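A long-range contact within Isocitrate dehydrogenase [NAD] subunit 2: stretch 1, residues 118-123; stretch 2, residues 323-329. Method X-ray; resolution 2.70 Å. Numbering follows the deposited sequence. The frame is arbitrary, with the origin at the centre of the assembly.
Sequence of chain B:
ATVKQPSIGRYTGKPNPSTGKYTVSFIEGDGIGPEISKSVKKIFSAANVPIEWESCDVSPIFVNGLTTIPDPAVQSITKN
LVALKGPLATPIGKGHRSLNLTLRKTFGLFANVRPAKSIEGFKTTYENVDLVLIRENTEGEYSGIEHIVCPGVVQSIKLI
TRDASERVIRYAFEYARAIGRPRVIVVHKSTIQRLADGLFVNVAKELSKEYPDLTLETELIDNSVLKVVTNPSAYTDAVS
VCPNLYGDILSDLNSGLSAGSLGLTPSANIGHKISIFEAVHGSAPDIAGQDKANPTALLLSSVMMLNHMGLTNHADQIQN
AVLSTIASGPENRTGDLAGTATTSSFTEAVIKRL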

# COMPACT_ATOMS: atom_id res chain seq x y z
N SER B 118 47.46 -31.24 2.25
CA SER B 118 47.39 -31.91 3.54
C SER B 118 48.71 -31.76 4.29
O SER B 118 49.78 -31.61 3.67
CB SER B 118 47.06 -33.38 3.36
OG SER B 118 45.68 -33.56 3.11
N ILE B 119 48.64 -31.76 5.63
CA ILE B 119 49.84 -31.71 6.46
C ILE B 119 50.20 -33.12 6.91
O ILE B 119 49.37 -33.82 7.52
CB ILE B 119 49.64 -30.82 7.71
CG1 ILE B 119 49.35 -29.36 7.31
CG2 ILE B 119 50.87 -30.90 8.60
CD1 ILE B 119 50.39 -28.74 6.36
N GLU B 120 51.41 -33.55 6.58
CA GLU B 120 51.90 -34.88 6.97
C GLU B 120 51.99 -35.03 8.48
O GLU B 120 52.60 -34.21 9.16
CB GLU B 120 53.27 -35.17 6.34
CG GLU B 120 53.20 -35.56 4.87
CD GLU B 120 52.24 -36.71 4.63
OE1 GLU B 120 52.10 -37.57 5.54
OE2 GLU B 120 51.62 -36.76 3.54
N GLY B 121 51.36 -36.08 9.00
CA GLY B 121 51.33 -36.32 10.43
C GLY B 121 50.17 -35.68 11.18
O GLY B 121 49.96 -35.96 12.36
N PHE B 122 49.41 -34.81 10.51
CA PHE B 122 48.26 -34.17 11.14
C PHE B 122 46.97 -34.75 10.57
O PHE B 122 46.69 -34.61 9.37
CB PHE B 122 48.30 -32.65 11.00
CG PHE B 122 47.13 -31.95 11.62
CD1 PHE B 122 46.59 -32.39 12.82
CD2 PHE B 122 46.56 -30.84 11.01
CE1 PHE B 122 45.50 -31.75 13.40
CE2 PHE B 122 45.47 -30.18 11.58
CZ PHE B 122 44.94 -30.64 12.78
N LYS B 123 46.20 -35.39 11.44
CA LYS B 123 44.99 -36.11 11.05
C LYS B 123 43.83 -35.16 10.77
O LYS B 123 43.23 -34.58 11.68
CB LYS B 123 44.61 -37.11 12.15
CG LYS B 123 43.36 -37.95 11.88
CD LYS B 123 43.61 -39.05 10.86
CE LYS B 123 42.41 -39.98 10.73
NZ LYS B 123 41.22 -39.27 10.17
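Stretch 2 323-329: LSTIASG

Stretch 1 offers a compact surface: no regular helix or strand, but a type II beta turn from Ile 119 to Phe 122, closed by a hydrogen bond from Phe 122 N to Ile 119 O of 3.1 Å. Stretch 2 brings the last residues of a helix, 323 to 326, and then a loop. The two run in the same general sense, Ser 324 lying nearest Ile 119 with 6.7 Å between their CA atoms, and Ser 328 nearest Gly 121 with 5.5 Å between theirs. The CA traces draw closer where stretch 2 has left its helix.

Leu 323 stays out of reach of the turn, but its carbonyl helps hold the helix end together: Ala 327 N reaches Leu 323 O at 2.9 Å in a weak hydrogen bond. Ser 324 is the first residue to touch. Its CA-to-CB bond points sideways and its OG is satisfied elsewhere in the structure; contact is made by the backbone: Ser 324 O lies 4.1 Å from Ile 119 CG2. The same oxygen is 4.3 Å from Glu 120 O, a proximity of two acceptors that contributes no hydrogen bond.

Thr 325 points away and Ile 326 is out of reach, so neither takes part. The chain then leaves the helix, and Ala 327 points toward stretch 1. Its CB packs on Ile 119 CG2 at 3.9 Å, the apolar side-chain pair of the interface. Ile 119, with chi1 and chi2 both m, also points toward its partner, so the methyl groups meet without a long side chain on the Ala 327 side. The carbonyl of the same residue extends the contact along the turn, Ala 327 O lying 4.4 Å from Phe 122 CB, while the end of the Phe 122 side chain leads away.

Ser 328, with chi1 t, comes alongside Gly 121, its OG 4.1 Å from Gly 121 CA. Here the rule is strict. An ideal CB on Gly 121 would fall 2.8 Å from Ser 328 OG, a clash, and the phi/psi of 89/-10 already calls for glycine on its own account. The turn and the close approach thus make the same demand. Gly 329 leaves the contact.

No hydrogen bond crosses between the stretches, and just 189 Å² is buried, both sides summed. The lesson is one of shape: a self-bonded turn, one methyl-to-methyl contact, and a glycine where the CA traces come closest and a serine OG lies alongside.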

# COMPACT_ATOMS: atom_id res chain seq x y z
N LEU B 323 57.95 -25.76 10.07
CA LEU B 323 56.54 -25.83 10.43
C LEU B 323 55.81 -27.05 9.89
O LEU B 323 54.88 -27.56 10.54
CB LEU B 323 55.83 -24.55 9.97
CG LEU B 323 56.45 -23.94 8.72
CD1 LEU B 323 55.39 -23.24 7.92
CD2 LEU B 323 57.60 -22.99 9.05
N SER B 324 56.21 -27.51 8.71
CA SER B 324 55.62 -28.72 8.15
C SER B 324 55.81 -29.89 9.12
O SER B 324 54.84 -30.56 9.51
CB SER B 324 56.22 -29.03 6.79
OG SER B 324 55.57 -28.30 5.76
N THR B 325 57.06 -30.12 9.51
CA THR B 325 57.38 -31.19 10.45
C THR B 325 57.04 -30.85 11.91
O THR B 325 56.66 -31.74 12.68
CB THR B 325 58.88 -31.64 10.29
OG1 THR B 325 59.15 -32.80 11.09
CG2 THR B 325 59.83 -30.52 10.67
N ILE B 326 57.15 -29.58 12.29
CA ILE B 326 56.81 -29.18 13.65
C ILE B 326 55.31 -29.29 13.89
O ILE B 326 54.87 -29.35 15.03
CB ILE B 326 57.35 -27.78 14.07
CG1 ILE B 326 56.23 -26.74 14.15
CG2 ILE B 326 58.50 -27.32 13.21
CD1 ILE B 326 55.66 -26.57 15.56
N ALA B 327 54.52 -29.33 12.82
CA ALA B 327 53.08 -29.51 12.99
C ALA B 327 52.79 -30.96 13.40
O ALA B 327 51.63 -31.35 13.55
CB ALA B 327 52.29 -29.08 11.74
N SER B 328 53.87 -31.72 13.62
CA SER B 328 53.80 -33.08 14.19
C SER B 328 54.22 -33.20 15.69
O SER B 328 55.40 -32.99 16.07
CB SER B 328 54.58 -34.07 13.31
OG SER B 328 54.04 -35.38 13.41
N GLY B 329 53.25 -33.58 16.53
CA GLY B 329 53.39 -33.54 17.97
C GLY B 329 52.46 -32.49 18.60
O GLY B 329 52.75 -31.30 18.53